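Local coordinates for protein GH26A (PDB 6Q75) that probably hydrolyses glycosidic bonds in polysaccharides, as a glycoside hydrolase of family 26 from a Muricauda bacterium, at residues Y53-Y61 against P87-K98; F194-Y202 against F237-D245. All coordinates share one frame; numbering follows the deposited sequence.

Overall arrangement
From the N terminus the chain runs through strand 46-51 into the loop 53-58 and helix 59-68, crosses strand 74-78, and enters helix 88-100, which packs back on that loop. Contact 1 thus closes a stretch of 25 residues that holds the rest of helix 59-68 and strand 74-78 of the parallel sheet, consistent with a barrel. The chain then continues through further strands and helices to helix 194-208, strand 214-221 and the loop 237-245, where contact 2 ties the helix to the segment leading into strand 246-251. The two closures follow in series, neither nested nor crossing. Contacts 1 and 2 lie on opposite sides of the chain's centre, with about 27 Å between the centres of the two contacts.

Contact 1: Y53-Y61 against P87-K98; sequences YNENPSSFY and PGERIVKEAIDK
Arg-90 reaches from its helix to Asn-54 and grips it side-on with two nitrogens. Arg-90 NE donates to the Asn-54 backbone O at 2.8 Å in an almost straight bond, the oxygen lying in the guanidinium plane, while Arg-90 NH2 bonds to Asn-54 OD1 at 3.0 Å, rising above the plane of that amide. Amide and guanidinium planes are turned 53° apart. Extended through chi1 and chi2, the Arg-90 chain bends at chi3 (68°), which brings NE and NH2 round to face the loop. The amide of Asn-54 is fixed from its other end too, since ND2 is hydrogen-bonded to the backbone oxygens of Asp-78 and Tyr-80. Beside these bonds Asn-54 also packs against carbon: its CB touches Ile-91 CG1 at 3.8 Å, and the amide rests against CB and CG of Pro-87.

Further along the helix, CG of Pro-57 lies 3.9 Å from Glu-94 CB, and the glutamate chain turns at chi2 (74°) to bring its carboxylate to Ser-58. The hydroxyl OG of Ser-58 donates to Glu-94 OE2 in a very short bond of 2.5 Å, and also bonds with Trp-75 NE1. Glu-94 OE2 also receives Lys-98 NZ at 3.0 Å, on the anti side and well out of the carboxylate plane, in a salt bridge one turn along the helix; the lysine is shared with Glu-101. Folded at chi2 and chi4, Lys-98 lays its CD over one face of the Tyr-61 ring, near the rim, with CE 3.7 Å from Tyr-61 CD1. The phenol OH is held by Pro-72 O.

Hydrogen bonds and carbon packing together join the loop after strand 46-51 and the start of helix 59-68 to helix 88-100, linking successive beta-alpha units of the (beta/alpha)8 barrel expected of glycoside hydrolase family 26.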
loop_
_atom_site.group_PDB
_atom_site.type_symbol
_atom_site.label_atom_id
_atom_site.label_comp_id
_atom_site.label_asym_id
_atom_site.label_seq_id
_atom_site.Cartn_x
_atom_site.Cartn_y
_atom_site.Cartn_z
ATOM N N TYR A 53 -2.890 12.929 -0.321
ATOM C CA TYR A 53 -1.633 13.321 0.307
ATOM C C TYR A 53 -1.852 13.653 1.777
ATOM O O TYR A 53 -2.906 14.169 2.170
ATOM C CB TYR A 53 -1.042 14.536 -0.400
ATOM C CG TYR A 53 -0.915 14.367 -1.895
ATOM C CD1 TYR A 53 -0.007 13.456 -2.432
ATOM C CD2 TYR A 53 -1.676 15.140 -2.775
ATOM C CE1 TYR A 53 0.123 13.312 -3.813
ATOM C CE2 TYR A 53 -1.533 15.020 -4.137
ATOM C CZ TYR A 53 -0.637 14.097 -4.652
ATOM O OH TYR A 53 -0.507 13.938 -6.023
ATOM N N ASN A 54 -0.830 13.374 2.602
ATOM C CA ASN A 54 -1.058 13.513 4.036
ATOM C C ASN A 54 -1.190 14.965 4.492
ATOM O O ASN A 54 -1.618 15.188 5.628
ATOM C CB ASN A 54 0.035 12.805 4.855
ATOM C CG ASN A 54 1.418 13.489 4.769
ATOM O OD1 ASN A 54 1.574 14.708 4.928
ATOM N ND2 ASN A 54 2.430 12.675 4.548
ATOM N N GLU A 55 -0.832 15.947 3.657
ATOM C CA GLU A 55 -1.065 17.349 4.020
ATOM C C GLU A 55 -2.545 17.631 4.257
ATOM O O GLU A 55 -2.908 18.448 5.116
ATOM C CB GLU A 55 -0.532 18.270 2.922
ATOM C CG GLU A 55 0.988 18.392 2.903
ATOM C CD GLU A 55 1.651 17.459 1.899
ATOM O OE1 GLU A 55 1.110 16.354 1.644
ATOM O OE2 GLU A 55 2.730 17.839 1.368
ATOM N N ASN A 56 -3.408 17.009 3.465
ATOM C CA ASN A 56 -4.861 17.096 3.629
ATOM C C ASN A 56 -5.385 15.689 3.404
ATOM O O ASN A 56 -5.775 15.314 2.285
ATOM C CB ASN A 56 -5.468 18.102 2.646
ATOM C CG ASN A 56 -4.877 19.475 2.792
ATOM O OD1 ASN A 56 -3.914 19.830 2.102
ATOM N ND2 ASN A 56 -5.440 20.263 3.692
ATOM N N PRO A 57 -5.365 14.857 4.447
ATOM C CA PRO A 57 -5.400 13.398 4.259
ATOM C C PRO A 57 -6.744 12.832 3.845
ATOM O O PRO A 57 -6.828 11.621 3.624
ATOM C CB PRO A 57 -4.980 12.857 5.640
ATOM C CG PRO A 57 -5.248 13.985 6.593
ATOM C CD PRO A 57 -5.048 15.253 5.834
ATOM N N SER A 58 -7.789 13.653 3.712
ATOM C CA SER A 58 -9.057 13.196 3.165
ATOM C C SER A 58 -9.511 14.027 1.965
ATOM O O SER A 58 -10.629 13.826 1.471
ATOM C CB SER A 58 -10.122 13.202 4.260
ATOM O OG SER A 58 -9.897 12.149 5.185
ATOM N N SER A 59 -8.666 14.933 1.453
ATOM C CA SER A 59 -9.152 15.889 0.465
ATOM C C SER A 59 -9.617 15.194 -0.811
ATOM O O SER A 59 -10.656 15.558 -1.375
ATOM C CB SER A 59 -8.080 16.936 0.149
ATOM O OG SER A 59 -6.950 16.367 -0.491
ATOM N N PHE A 60 -8.878 14.195 -1.284
ATOM C CA PHE A 60 -9.299 13.513 -2.501
ATOM C C PHE A 60 -10.275 12.373 -2.237
ATOM O O PHE A 60 -11.085 12.059 -3.121
ATOM C CB PHE A 60 -8.080 13.035 -3.287
ATOM C CG PHE A 60 -7.259 14.182 -3.792
ATOM C CD1 PHE A 60 -7.734 14.966 -4.838
ATOM C CD2 PHE A 60 -6.062 14.533 -3.171
ATOM C CE1 PHE A 60 -7.017 16.060 -5.287
ATOM C CE2 PHE A 60 -5.330 15.637 -3.621
ATOM C CZ PHE A 60 -5.811 16.399 -4.674
ATOM N N TYR A 61 -10.260 11.808 -1.027
ATOM C CA TYR A 61 -11.355 10.952 -0.579
ATOM C C TYR A 61 -12.685 11.691 -0.665
ATOM O O TYR A 61 -13.669 11.184 -1.229
ATOM C CB TYR A 61 -11.086 10.500 0.861
ATOM C CG TYR A 61 -12.091 9.519 1.418
ATOM C CD1 TYR A 61 -13.239 9.963 2.054
ATOM C CD2 TYR A 61 -11.882 8.142 1.317
ATOM C CE1 TYR A 61 -14.166 9.071 2.572
ATOM C CE2 TYR A 61 -12.793 7.234 1.851
ATOM C CZ TYR A 61 -13.936 7.705 2.466
ATOM O OH TYR A 61 -14.857 6.820 2.972
ATOM N N PRO A 87 4.364 14.103 9.826
ATOM C CA PRO A 87 2.922 14.031 9.531
ATOM C C PRO A 87 2.162 12.981 10.330
ATOM O O PRO A 87 0.941 12.901 10.202
ATOM C CB PRO A 87 2.908 13.672 8.040
ATOM C CG PRO A 87 4.117 12.812 7.877
ATOM C CD PRO A 87 5.169 13.424 8.793
ATOM N N GLY A 88 2.828 12.215 11.193
ATOM C CA GLY A 88 2.195 11.035 11.763
ATOM C C GLY A 88 0.969 11.339 12.606
ATOM O O GLY A 88 -0.038 10.633 12.515
ATOM N N GLU A 89 1.048 12.355 13.479
ATOM C CA GLU A 89 -0.097 12.651 14.342
ATOM C C GLU A 89 -1.329 13.051 13.526
ATOM O O GLU A 89 -2.454 12.629 13.827
ATOM C CB GLU A 89 0.281 13.727 15.354
ATOM C CG GLU A 89 1.055 13.135 16.529
ATOM C CD GLU A 89 1.270 14.109 17.679
ATOM O OE1 GLU A 89 2.437 14.489 17.924
ATOM O OE2 GLU A 89 0.280 14.480 18.354
ATOM N N ARG A 90 -1.133 13.868 12.489
ATOM C CA ARG A 90 -2.250 14.273 11.637
ATOM C C ARG A 90 -2.855 13.072 10.904
ATOM O O ARG A 90 -4.078 12.981 10.745
ATOM C CB ARG A 90 -1.766 15.336 10.647
ATOM C CG ARG A 90 -2.796 15.828 9.659
ATOM C CD ARG A 90 -2.258 17.016 8.838
ATOM N NE ARG A 90 -1.168 16.650 7.919
ATOM C CZ ARG A 90 0.117 16.950 8.122
ATOM N NH1 ARG A 90 0.486 17.609 9.220
ATOM N NH2 ARG A 90 1.043 16.579 7.241
ATOM N N ILE A 91 -2.005 12.156 10.436
ATOM C CA ILE A 91 -2.469 10.945 9.760
ATOM C C ILE A 91 -3.257 10.074 10.728
ATOM O O ILE A 91 -4.331 9.554 10.403
ATOM C CB ILE A 91 -1.266 10.171 9.194
ATOM C CG1 ILE A 91 -0.601 10.953 8.072
ATOM C CG2 ILE A 91 -1.654 8.741 8.777
ATOM C CD1 ILE A 91 0.800 10.457 7.789
ATOM N N VAL A 92 -2.732 9.899 11.939
ATOM C CA VAL A 92 -3.391 8.997 12.880
ATOM C C VAL A 92 -4.773 9.521 13.228
ATOM O O VAL A 92 -5.754 8.759 13.277
ATOM C CB VAL A 92 -2.531 8.813 14.143
ATOM C CG1 VAL A 92 -3.377 8.173 15.241
ATOM C CG2 VAL A 92 -1.324 7.953 13.846
ATOM N N LYS A 93 -4.881 10.834 13.446
ATOM C CA LYS A 93 -6.162 11.409 13.837
ATOM C C LYS A 93 -7.198 11.220 12.745
ATOM O O LYS A 93 -8.360 10.916 13.030
ATOM C CB LYS A 93 -6.016 12.897 14.150
ATOM C CG LYS A 93 -7.276 13.525 14.757
ATOM N N GLU A 94 -6.798 11.382 11.495
ATOM C CA GLU A 94 -7.794 11.205 10.446
ATOM C C GLU A 94 -8.059 9.730 10.169
ATOM O O GLU A 94 -9.197 9.369 9.849
ATOM C CB GLU A 94 -7.371 11.957 9.178
ATOM C CG GLU A 94 -8.415 11.839 8.066
ATOM C CD GLU A 94 -9.651 12.694 8.328
ATOM O OE1 GLU A 94 -9.674 13.438 9.330
ATOM O OE2 GLU A 94 -10.609 12.633 7.523
ATOM N N ALA A 95 -7.050 8.862 10.328
ATOM C CA ALA A 95 -7.289 7.430 10.146
ATOM C C ALA A 95 -8.277 6.906 11.180
ATOM O O ALA A 95 -9.148 6.090 10.858
ATOM C CB ALA A 95 -5.981 6.644 10.234
ATOM N N ILE A 96 -8.138 7.338 12.443
ATOM C CA ILE A 96 -9.094 6.897 13.458
ATOM C C ILE A 96 -10.484 7.423 13.137
ATOM O O ILE A 96 -11.475 6.686 13.230
ATOM C CB ILE A 96 -8.632 7.314 14.860
ATOM C CG1 ILE A 96 -7.439 6.461 15.288
ATOM C CG2 ILE A 96 -9.752 7.167 15.867
ATOM C CD1 ILE A 96 -6.594 7.096 16.412
ATOM N N ASP A 97 -10.586 8.698 12.743
ATOM C CA ASP A 97 -11.894 9.224 12.357
ATOM C C ASP A 97 -12.486 8.440 11.190
ATOM O O ASP A 97 -13.673 8.101 11.217
ATOM C CB ASP A 97 -11.822 10.711 11.969
ATOM C CG ASP A 97 -11.736 11.654 13.180
ATOM O OD1 ASP A 97 -11.838 11.186 14.336
ATOM O OD2 ASP A 97 -11.627 12.886 12.958
ATOM N N LYS A 98 -11.682 8.147 10.151
ATOM C CA LYS A 98 -12.214 7.427 8.993
ATOM C C LYS A 98 -12.633 6.011 9.363
ATOM O O LYS A 98 -13.703 5.549 8.951
ATOM C CB LYS A 98 -11.193 7.422 7.857
ATOM C CG LYS A 98 -11.135 8.742 7.121
ATOM C CD LYS A 98 -12.334 8.884 6.184
ATOM C CE LYS A 98 -12.515 10.309 5.708
ATOM N NZ LYS A 98 -13.121 11.188 6.733
#

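Contact 2: F194-Y202 against F237-D245; sequences FVKLWKQLY and FYPGHKYVD
Trp-198 and Tyr-243 share the one hydrogen bond between segments 194-202 and 237-245: Trp-198 NE1 donates to Tyr-243 O at 2.9 Å. The oxygen lies nearly in the indole plane, whereas the nitrogen stands above the plane of the carbonyl. With CG anti to the backbone N (chi1 -176°), the indole projects from the helix to reach this oxygen.

CH-pi contacts act on two rings. CG of Pro-239 sits over a face of the Trp-198 indole, 3.6 Å from the centroid of its five-membered ring, and CG of Lys-199 covers one face of the Tyr-243 ring at 3.8 Å from its centroid. Lys-242 CG lies against the opposite face, so that the phenol is sandwiched between two lysine chains. Replacing Trp-198 by an alanine removes the indole, which would probably leave Tyr-243 O without its NE1 donor and open a gap against Pro-239 CG and Val-244 CG2.

The aromatic pair is T-shaped, the edge of Tyr-243 directed at the face of Tyr-202 with planes at 81° and CD1 of Tyr-243 3.9 Å from CG of Tyr-202.

Aliphatic and mixed packing extends the interface. Val-195 CB meets Pro-239 CB at 4.0 Å, Val-244 CG2 touches the indole, and Phe-194 CB approaches the edge of the Phe-237 ring. Trp-218 of strand 214-221 meets Trp-198 edge-to-face and bonds to Phe-237 O.

Helix 194-208 is thereby joined to the long connection between strands 214-221 and 246-251, which are parallel neighbours in the sheet, consistent with the (beta/alpha)8 barrel of this hydrolase family.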
loop_
_atom_site.group_PDB
_atom_site.type_symbol
_atom_site.label_atom_id
_atom_site.label_comp_id
_atom_site.label_asym_id
_atom_site.label_seq_id
_atom_site.Cartn_x
_atom_site.Cartn_y
_atom_site.Cartn_z
ATOM N N PHE A 194 16.104 -6.887 -1.772
ATOM C CA PHE A 194 14.867 -6.364 -1.206
ATOM C C PHE A 194 14.289 -7.298 -0.157
ATOM O O PHE A 194 13.756 -6.837 0.858
ATOM C CB PHE A 194 13.825 -6.140 -2.303
ATOM C CG PHE A 194 12.547 -5.571 -1.778
ATOM C CD1 PHE A 194 12.455 -4.219 -1.490
ATOM C CD2 PHE A 194 11.457 -6.389 -1.515
ATOM C CE1 PHE A 194 11.262 -3.671 -0.991
ATOM C CE2 PHE A 194 10.264 -5.862 -1.003
ATOM C CZ PHE A 194 10.173 -4.513 -0.739
ATOM N N VAL A 195 14.343 -8.610 -0.401
ATOM C CA VAL A 195 13.631 -9.513 0.508
ATOM C C VAL A 195 14.218 -9.413 1.905
ATOM O O VAL A 195 13.514 -9.647 2.896
ATOM C CB VAL A 195 13.630 -10.970 0.003
ATOM C CG1 VAL A 195 12.898 -11.065 -1.347
ATOM C CG2 VAL A 195 15.032 -11.547 -0.056
ATOM N N LYS A 196 15.500 -9.042 2.012
ATOM C CA LYS A 196 16.109 -8.913 3.332
ATOM C C LYS A 196 15.673 -7.619 4.017
ATOM O O LYS A 196 15.508 -7.598 5.247
ATOM C CB LYS A 196 17.634 -8.990 3.212
ATOM C CG LYS A 196 18.347 -9.035 4.573
ATOM C CD LYS A 196 19.859 -9.024 4.439
ATOM C CE LYS A 196 20.514 -9.658 5.680
ATOM N NZ LYS A 196 21.963 -9.999 5.499
ATOM N N LEU A 197 15.476 -6.543 3.244
ATOM C CA LEU A 197 14.881 -5.333 3.801
ATOM C C LEU A 197 13.459 -5.598 4.291
ATOM O O LEU A 197 13.078 -5.163 5.382
ATOM C CB LEU A 197 14.889 -4.201 2.762
ATOM C CG LEU A 197 14.115 -2.930 3.149
ATOM C CD1 LEU A 197 14.721 -2.347 4.444
ATOM C CD2 LEU A 197 14.134 -1.857 2.016
ATOM N N TRP A 198 12.650 -6.291 3.485
ATOM C CA TRP A 198 11.280 -6.587 3.888
ATOM C C TRP A 198 11.253 -7.339 5.213
ATOM O O TRP A 198 10.502 -6.988 6.136
ATOM C CB TRP A 198 10.598 -7.406 2.798
ATOM C CG TRP A 198 9.151 -7.695 3.066
ATOM C CD1 TRP A 198 8.627 -8.732 3.788
ATOM C CD2 TRP A 198 8.042 -6.924 2.605
ATOM N NE1 TRP A 198 7.246 -8.652 3.793
ATOM C CE2 TRP A 198 6.869 -7.549 3.074
ATOM C CE3 TRP A 198 7.930 -5.756 1.841
ATOM C CZ2 TRP A 198 5.597 -7.051 2.797
ATOM C CZ3 TRP A 198 6.662 -5.260 1.578
ATOM C CH2 TRP A 198 5.520 -5.900 2.064
ATOM N N LYS A 199 12.085 -8.377 5.331
ATOM C CA LYS A 199 12.074 -9.185 6.548
ATOM C C LYS A 199 12.592 -8.406 7.748
ATOM O O LYS A 199 12.118 -8.613 8.873
ATOM C CB LYS A 199 12.900 -10.448 6.338
ATOM C CG LYS A 199 12.355 -11.380 5.255
ATOM C CD LYS A 199 13.388 -12.443 4.970
ATOM C CE LYS A 199 13.262 -13.058 3.592
ATOM N NZ LYS A 199 14.450 -13.951 3.391
ATOM N N GLN A 200 13.556 -7.508 7.530
ATOM C CA GLN A 200 14.071 -6.687 8.626
ATOM C C GLN A 200 13.007 -5.715 9.127
ATOM O O GLN A 200 12.866 -5.497 10.340
ATOM C CB GLN A 200 15.328 -5.933 8.179
ATOM C CG GLN A 200 16.084 -5.243 9.308
ATOM C CD GLN A 200 17.407 -4.658 8.820
ATOM O OE1 GLN A 200 17.540 -3.441 8.631
ATOM N NE2 GLN A 200 18.365 -5.522 8.576
ATOM N N LEU A 201 12.258 -5.106 8.209
ATOM C CA LEU A 201 11.160 -4.246 8.627
ATOM C C LEU A 201 10.095 -5.066 9.344
ATOM O O LEU A 201 9.534 -4.630 10.356
ATOM C CB LEU A 201 10.555 -3.530 7.413
ATOM C CG LEU A 201 9.400 -2.572 7.768
ATOM C CD1 LEU A 201 9.952 -1.351 8.472
ATOM C CD2 LEU A 201 8.642 -2.113 6.515
ATOM N N TYR A 202 9.799 -6.257 8.819
ATOM C CA TYR A 202 8.788 -7.109 9.435
ATOM C C TYR A 202 9.183 -7.439 10.865
ATOM O O TYR A 202 8.379 -7.297 11.795
ATOM C CB TYR A 202 8.612 -8.379 8.603
ATOM C CG TYR A 202 7.463 -9.241 9.059
ATOM C CD1 TYR A 202 7.613 -10.079 10.148
ATOM C CD2 TYR A 202 6.232 -9.226 8.395
ATOM C CE1 TYR A 202 6.588 -10.873 10.595
ATOM C CE2 TYR A 202 5.181 -10.040 8.841
ATOM C CZ TYR A 202 5.374 -10.858 9.936
ATOM O OH TYR A 202 4.367 -11.680 10.423
ATOM N N PHE A 237 11.404 -10.220 -6.327
ATOM C CA PHE A 237 11.408 -9.358 -5.156
ATOM C C PHE A 237 10.431 -9.824 -4.088
ATOM O O PHE A 237 10.125 -9.048 -3.171
ATOM C CB PHE A 237 11.094 -7.923 -5.566
ATOM C CG PHE A 237 11.957 -7.437 -6.693
ATOM C CD1 PHE A 237 11.557 -7.620 -8.007
ATOM C CD2 PHE A 237 13.199 -6.868 -6.435
ATOM C CE1 PHE A 237 12.359 -7.198 -9.047
ATOM C CE2 PHE A 237 14.012 -6.435 -7.466
ATOM C CZ PHE A 237 13.589 -6.595 -8.789
ATOM N N TYR A 238 9.946 -11.064 -4.188
ATOM C CA TYR A 238 8.913 -11.567 -3.286
ATOM C C TYR A 238 9.561 -12.277 -2.105
ATOM O O TYR A 238 10.337 -13.220 -2.312
ATOM C CB TYR A 238 7.972 -12.520 -4.011
ATOM C CG TYR A 238 6.791 -12.948 -3.171
ATOM C CD1 TYR A 238 5.780 -12.047 -2.850
ATOM C CD2 TYR A 238 6.673 -14.257 -2.708
ATOM C CE1 TYR A 238 4.681 -12.437 -2.091
ATOM C CE2 TYR A 238 5.576 -14.660 -1.924
ATOM C CZ TYR A 238 4.589 -13.732 -1.628
ATOM O OH TYR A 238 3.497 -14.090 -0.877
ATOM N N PRO A 239 9.303 -11.851 -0.867
ATOM C CA PRO A 239 10.052 -12.384 0.279
ATOM C C PRO A 239 9.542 -13.720 0.808
ATOM O O PRO A 239 10.114 -14.241 1.769
ATOM C CB PRO A 239 9.864 -11.284 1.329
ATOM C CG PRO A 239 8.473 -10.753 1.028
ATOM C CD PRO A 239 8.356 -10.789 -0.480
ATOM N N GLY A 240 8.499 -14.274 0.231
ATOM C CA GLY A 240 7.944 -15.538 0.675
ATOM C C GLY A 240 6.606 -15.341 1.361
ATOM O O GLY A 240 6.328 -14.290 1.957
ATOM N N HIS A 241 5.774 -16.390 1.321
ATOM C CA HIS A 241 4.416 -16.295 1.844
ATOM C C HIS A 241 4.389 -16.064 3.346
ATOM O O HIS A 241 3.405 -15.531 3.865
ATOM C CB HIS A 241 3.649 -17.577 1.508
ATOM C CG HIS A 241 3.578 -17.846 0.039
ATOM N ND1 HIS A 241 3.088 -16.921 -0.859
ATOM C CD2 HIS A 241 3.967 -18.917 -0.693
ATOM C CE1 HIS A 241 3.161 -17.417 -2.081
ATOM N NE2 HIS A 241 3.680 -18.632 -2.007
ATOM N N LYS A 242 5.457 -16.424 4.056
ATOM C CA LYS A 242 5.468 -16.236 5.495
ATOM C C LYS A 242 5.399 -14.764 5.902
ATOM O O LYS A 242 4.999 -14.451 7.036
ATOM C CB LYS A 242 6.751 -16.894 6.015
ATOM C CG LYS A 242 7.184 -16.517 7.387
ATOM C CD LYS A 242 8.549 -17.084 7.678
ATOM C CE LYS A 242 8.867 -16.910 9.154
ATOM N NZ LYS A 242 9.324 -18.175 9.767
ATOM N N TYR A 243 5.741 -13.851 4.995
ATOM C CA TYR A 243 5.891 -12.439 5.320
ATOM C C TYR A 243 4.892 -11.542 4.609
ATOM O O TYR A 243 5.020 -10.313 4.702
ATOM C CB TYR A 243 7.300 -11.955 4.953
ATOM C CG TYR A 243 8.361 -12.674 5.748
ATOM C CD1 TYR A 243 8.553 -12.381 7.080
ATOM C CD2 TYR A 243 9.172 -13.632 5.159
ATOM C CE1 TYR A 243 9.517 -13.042 7.826
ATOM C CE2 TYR A 243 10.142 -14.289 5.899
ATOM C CZ TYR A 243 10.308 -13.992 7.226
ATOM O OH TYR A 243 11.267 -14.646 7.977
ATOM N N VAL A 244 3.925 -12.102 3.887
ATOM C CA VAL A 244 3.030 -11.296 3.050
ATOM C C VAL A 244 1.601 -11.808 3.230
ATOM O O VAL A 244 1.365 -13.016 3.142
ATOM C CB VAL A 244 3.438 -11.361 1.561
ATOM C CG1 VAL A 244 2.412 -10.606 0.696
ATOM C CG2 VAL A 244 4.864 -10.815 1.334
ATOM N N ASP A 245 0.643 -10.894 3.476
ATOM C CA ASP A 245 -0.782 -11.233 3.547
ATOM C C ASP A 245 -1.487 -11.050 2.206
ATOM O O ASP A 245 -2.336 -11.866 1.834
ATOM C CB ASP A 245 -1.494 -10.346 4.580
ATOM C CG ASP A 245 -1.144 -10.709 6.031
ATOM O OD1 ASP A 245 -1.355 -11.880 6.453
ATOM O OD2 ASP A 245 -0.648 -9.808 6.748
#